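Local structure of large exoprotein involved in heme utilization or adhesion (Yersinia kristensenii ATCC 33638, 5E3E) at residues L16-R19 with V20-G23; F31-R34 with T35-E38. The protein probably acts as the toxic nuclease domain of a contact-dependent growth inhibition system, a bacterial member of the RNase A superfamily neutralised by its immunity protein. All coordinates share one frame; numbering follows the deposited sequence.

Interaction 1. Residues L16-R19 with V20-G23; sequences LLNR and VSTG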
loop_
_atom_site.group_PDB
_atom_site.type_symbol
_atom_site.label_atom_id
_atom_site.label_comp_id
_atom_site.label_asym_id
_atom_site.label_seq_id
_atom_site.Cartn_x
_atom_site.Cartn_y
_atom_site.Cartn_z
ATOM N N LEU B 16 15.789 7.903 2.040
ATOM C CA LEU B 16 14.693 7.179 2.707
ATOM C C LEU B 16 14.387 7.770 4.076
ATOM O O LEU B 16 13.214 7.974 4.422
ATOM C CB LEU B 16 15.008 5.687 2.815
ATOM C CG LEU B 16 15.249 4.999 1.468
ATOM C CD1 LEU B 16 15.513 3.559 1.795
ATOM C CD2 LEU B 16 14.054 5.121 0.540
ATOM N N LEU B 17 15.431 8.145 4.813
ATOM C CA LEU B 17 15.265 8.724 6.129
ATOM C C LEU B 17 14.588 10.069 6.071
ATOM O O LEU B 17 13.821 10.426 6.961
ATOM C CB LEU B 17 16.596 8.768 6.913
ATOM C CG LEU B 17 17.069 7.410 7.451
ATOM C CD1 LEU B 17 18.529 7.463 7.909
ATOM C CD2 LEU B 17 16.193 6.931 8.583
ATOM N N ASN B 18 14.846 10.833 5.021
ATOM C CA ASN B 18 14.140 12.074 4.849
ATOM C C ASN B 18 12.621 11.875 4.651
ATOM O O ASN B 18 11.822 12.628 5.173
ATOM C CB ASN B 18 14.755 12.824 3.667
ATOM C CG ASN B 18 14.196 14.225 3.526
ATOM O OD1 ASN B 18 13.425 14.501 2.617
ATOM N ND2 ASN B 18 14.466 15.057 4.500
ATOM N N ARG B 19 12.229 10.853 3.911
ATOM C CA ARG B 19 10.797 10.584 3.698
ATOM C C ARG B 19 10.065 10.256 4.994
ATOM O O ARG B 19 8.894 10.631 5.166
ATOM C CB ARG B 19 10.620 9.439 2.730
ATOM C CG ARG B 19 11.131 9.719 1.336
ATOM C CD ARG B 19 11.020 8.465 0.506
ATOM N NE ARG B 19 11.582 8.691 -0.814
ATOM C CZ ARG B 19 11.687 7.781 -1.777
ATOM N NH1 ARG B 19 11.240 6.547 -1.628
ATOM N NH2 ARG B 19 12.242 8.126 -2.921
ATOM N N VAL B 20 10.728 9.573 5.925
ATOM C CA VAL B 20 10.075 9.204 7.179
ATOM C C VAL B 20 10.208 10.249 8.282
ATOM O O VAL B 20 9.783 10.000 9.406
ATOM C CB VAL B 20 10.512 7.843 7.722
ATOM C CG1 VAL B 20 10.123 6.758 6.752
ATOM C CG2 VAL B 20 11.997 7.801 8.053
ATOM N N SER B 21 10.828 11.390 8.016
ATOM C CA SER B 21 10.882 12.440 9.048
ATOM C C SER B 21 10.093 13.630 8.559
ATOM O O SER B 21 8.989 13.897 9.040
ATOM C CB SER B 21 12.332 12.774 9.397
ATOM O OG SER B 21 13.074 13.033 8.236
ATOM N N THR B 22 10.628 14.302 7.562
ATOM C CA THR B 22 9.936 15.422 6.897
ATOM C C THR B 22 8.669 14.990 6.133
ATOM O O THR B 22 7.645 15.691 6.126
ATOM C CB THR B 22 10.914 16.092 5.922
ATOM O OG1 THR B 22 12.118 16.476 6.644
ATOM C CG2 THR B 22 10.267 17.317 5.230
ATOM N N GLY B 23 8.751 13.852 5.460
ATOM C CA GLY B 23 7.586 13.295 4.758
ATOM C C GLY B 23 6.574 12.712 5.712
ATOM O O GLY B 23 6.699 12.884 6.946
#
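Ser21 OG meets Leu17 O at the C-terminal end of helix 13-19 in the RNase A-like toxin domain, where the last carbonyls of the helix are taken up by the residues that lead out of it. Among side chains, this hydroxyl makes the clearest polar contact: Ser21 OG donates to Leu17 O at 3.0 Å, tilted 22° from the carbonyl plane. A rotation that sets OG between its own backbone N and carbonyl carbon (chi1 51°) points it at Leu17 O, one turn back along the chain. A small hydroxyl residue suits this place because it can supply a donor to a carbonyl of the final turn.

The backbone bonds spread over several acceptors. Val20 N is shared weakly between Leu16 O and Leu17 O. Asn18 O gathers three amides: Ser21 N at 3.3 Å, standing above the carbonyl plane, and, both weakly, Thr22 N and Gly23 N. The chain thus winds round one oxygen as regular helical pairing ends.

Apolar contact joins Val20 CG2 to Leu17 CD2 at 4.3 Å. Branched aliphatic residues suit this flank: Leu16 and Val20 are buried against Val78 of strand 75-79, and the partly exposed Leu17 leans on it too. Arg19 is extended from CG to NE, and its NH2 bonds to Arg7 O. Arg80 in turn binds the carbonyl oxygens of Ser21 and Gly23, tying down the departing loop.

On the solvent side, the exposed Asn18 and Thr22 pass at a slant, with Asn18 ND2 3.5 Å from Thr22 OG1.

Interaction 2. Residues F31-R34 with T35-E38; sequences FTDR and TTAE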
loop_
_atom_site.group_PDB
_atom_site.type_symbol
_atom_site.label_atom_id
_atom_site.label_comp_id
_atom_site.label_asym_id
_atom_site.label_seq_id
_atom_site.Cartn_x
_atom_site.Cartn_y
_atom_site.Cartn_z
ATOM N N PHE B 31 14.571 -1.149 -3.348
ATOM C CA PHE B 31 15.326 -2.293 -3.859
ATOM C C PHE B 31 16.799 -1.907 -3.953
ATOM O O PHE B 31 17.146 -0.746 -4.167
ATOM C CB PHE B 31 14.854 -2.712 -5.245
ATOM C CG PHE B 31 13.456 -3.238 -5.271
ATOM C CD1 PHE B 31 13.163 -4.498 -4.737
ATOM C CD2 PHE B 31 12.426 -2.472 -5.789
ATOM C CE1 PHE B 31 11.884 -4.984 -4.772
ATOM C CE2 PHE B 31 11.160 -2.959 -5.832
ATOM C CZ PHE B 31 10.878 -4.218 -5.298
ATOM N N THR B 32 17.660 -2.887 -3.771
ATOM C CA THR B 32 19.114 -2.659 -3.790
ATOM C C THR B 32 19.567 -1.997 -5.092
ATOM O O THR B 32 20.400 -1.114 -5.085
ATOM C CB THR B 32 19.820 -3.985 -3.663
ATOM O OG1 THR B 32 19.387 -4.592 -2.448
ATOM C CG2 THR B 32 21.348 -3.801 -3.599
ATOM N N ASP B 33 19.051 -2.493 -6.202
ATOM C CA ASP B 33 19.493 -2.023 -7.521
ATOM C C ASP B 33 18.514 -2.431 -8.571
ATOM O O ASP B 33 17.571 -3.149 -8.283
ATOM C CB ASP B 33 20.901 -2.553 -7.872
ATOM C CG ASP B 33 21.070 -4.036 -7.606
ATOM O OD1 ASP B 33 20.228 -4.843 -8.037
ATOM O OD2 ASP B 33 22.093 -4.401 -6.976
ATOM N N ARG B 34 18.746 -1.980 -9.805
ATOM C CA ARG B 34 17.819 -2.264 -10.913
ATOM C C ARG B 34 17.707 -3.744 -11.231
ATOM O O ARG B 34 16.623 -4.256 -11.462
ATOM C CB ARG B 34 18.215 -1.456 -12.173
ATOM C CG ARG B 34 17.111 -1.387 -13.234
ATOM C CD ARG B 34 17.393 -0.341 -14.322
ATOM N NE ARG B 34 16.183 0.445 -14.643
ATOM C CZ ARG B 34 16.084 1.351 -15.620
ATOM N NH1 ARG B 34 17.113 1.603 -16.428
ATOM N NH2 ARG B 34 14.935 2.001 -15.798
ATOM N N THR B 35 18.817 -4.469 -11.209
ATOM C CA THR B 35 18.759 -5.888 -11.501
ATOM C C THR B 35 17.858 -6.618 -10.514
ATOM O O THR B 35 17.083 -7.493 -10.895
ATOM C CB THR B 35 20.174 -6.494 -11.487
ATOM O OG1 THR B 35 20.890 -5.911 -12.561
ATOM C CG2 THR B 35 20.153 -7.996 -11.684
ATOM N N THR B 36 17.959 -6.246 -9.250
ATOM C CA THR B 36 17.124 -6.833 -8.210
ATOM C C THR B 36 15.656 -6.443 -8.380
ATOM O O THR B 36 14.785 -7.285 -8.276
ATOM C CB THR B 36 17.636 -6.402 -6.826
ATOM O OG1 THR B 36 19.020 -6.770 -6.701
ATOM C CG2 THR B 36 16.829 -7.034 -5.734
ATOM N N ALA B 37 15.387 -5.166 -8.642
ATOM C CA ALA B 37 14.006 -4.717 -8.811
ATOM C C ALA B 37 13.363 -5.454 -9.959
ATOM O O ALA B 37 12.196 -5.850 -9.882
ATOM C CB ALA B 37 13.960 -3.244 -9.061
ATOM N N GLU B 38 14.111 -5.605 -11.048
ATOM C CA GLU B 38 13.591 -6.293 -12.224
ATOM C C GLU B 38 13.340 -7.774 -11.936
ATOM O O GLU B 38 12.316 -8.320 -12.344
ATOM C CB GLU B 38 14.524 -6.094 -13.427
ATOM C CG GLU B 38 14.339 -4.726 -14.091
ATOM C CD GLU B 38 15.314 -4.435 -15.225
ATOM O OE1 GLU B 38 15.944 -5.371 -15.778
ATOM O OE2 GLU B 38 15.455 -3.248 -15.574
HETATM O O HOH W 1 19.892 -7.561 -3.449
#
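Phe31, the last residue of strand 27-31, lays one face of its ring against Ala37 in the first turn of helix 34-47. Ala37 CA stands 4.1 Å from the Phe31 ring centroid, 19° off the normal, in a CH-pi contact offset toward the rim, while Ala37 CB touches Phe31 CD2 at 3.7 Å. Alanine's single methyl lets the helix backbone come up to the ring face; the Phe31 side chain also touches Ile74. Next, the exposed Thr32 turns its OG1 to a water 3.2 Å away, and that water in turn donates weakly to Thr36 OG1.

Asp33 follows as the N-cap. With chi1 at 47°, its carboxylate swings over the helix start, and OD1 takes two donors: Thr36 N at 2.9 Å, nearly along the C-O axis, and Thr36 OG1 at 2.6 Å, from above the carboxylate plane. The short acidic side chain meets an amide at the helix start, and its negative charge is probably favourable beside the positive end of the helix dipole. Asp33 O receives Ala37 N, starting the helical ladder.

Arg34 O accepts Glu38 N at 2.9 Å. Opposite charges four residues apart suit one side of a helix: the Arg34 chain, bent at chi3, passes Glu38 obliquely, and Arg34 NE lies 3.9 Å from Glu38 OE2, a long salt bridge of charges alone. The whole is an aspartate N-cap at a strand-to-helix junction.

Overall arrangement
Interaction 1 comes first along the chain and interaction 2 follows; strand 27-31 leads from one to the other, its last residue, Phe31, already belonging to interaction 2. Their centres are 21 Å apart and their nearest atoms about 7 Å, so they do not touch. One concerns the end of helix 13-19, the other the start of helix 34-47. Strand 27-31 pairs antiparallel with strand 75-79, which the side chains of interaction 1 also touch. The two contacts thus mark successive helix-to-strand and strand-to-helix junctions in the single RNase A-like domain. The centre of interaction 1 is about 18 Å from the chain's centre, that of interaction 2 about 11 Å.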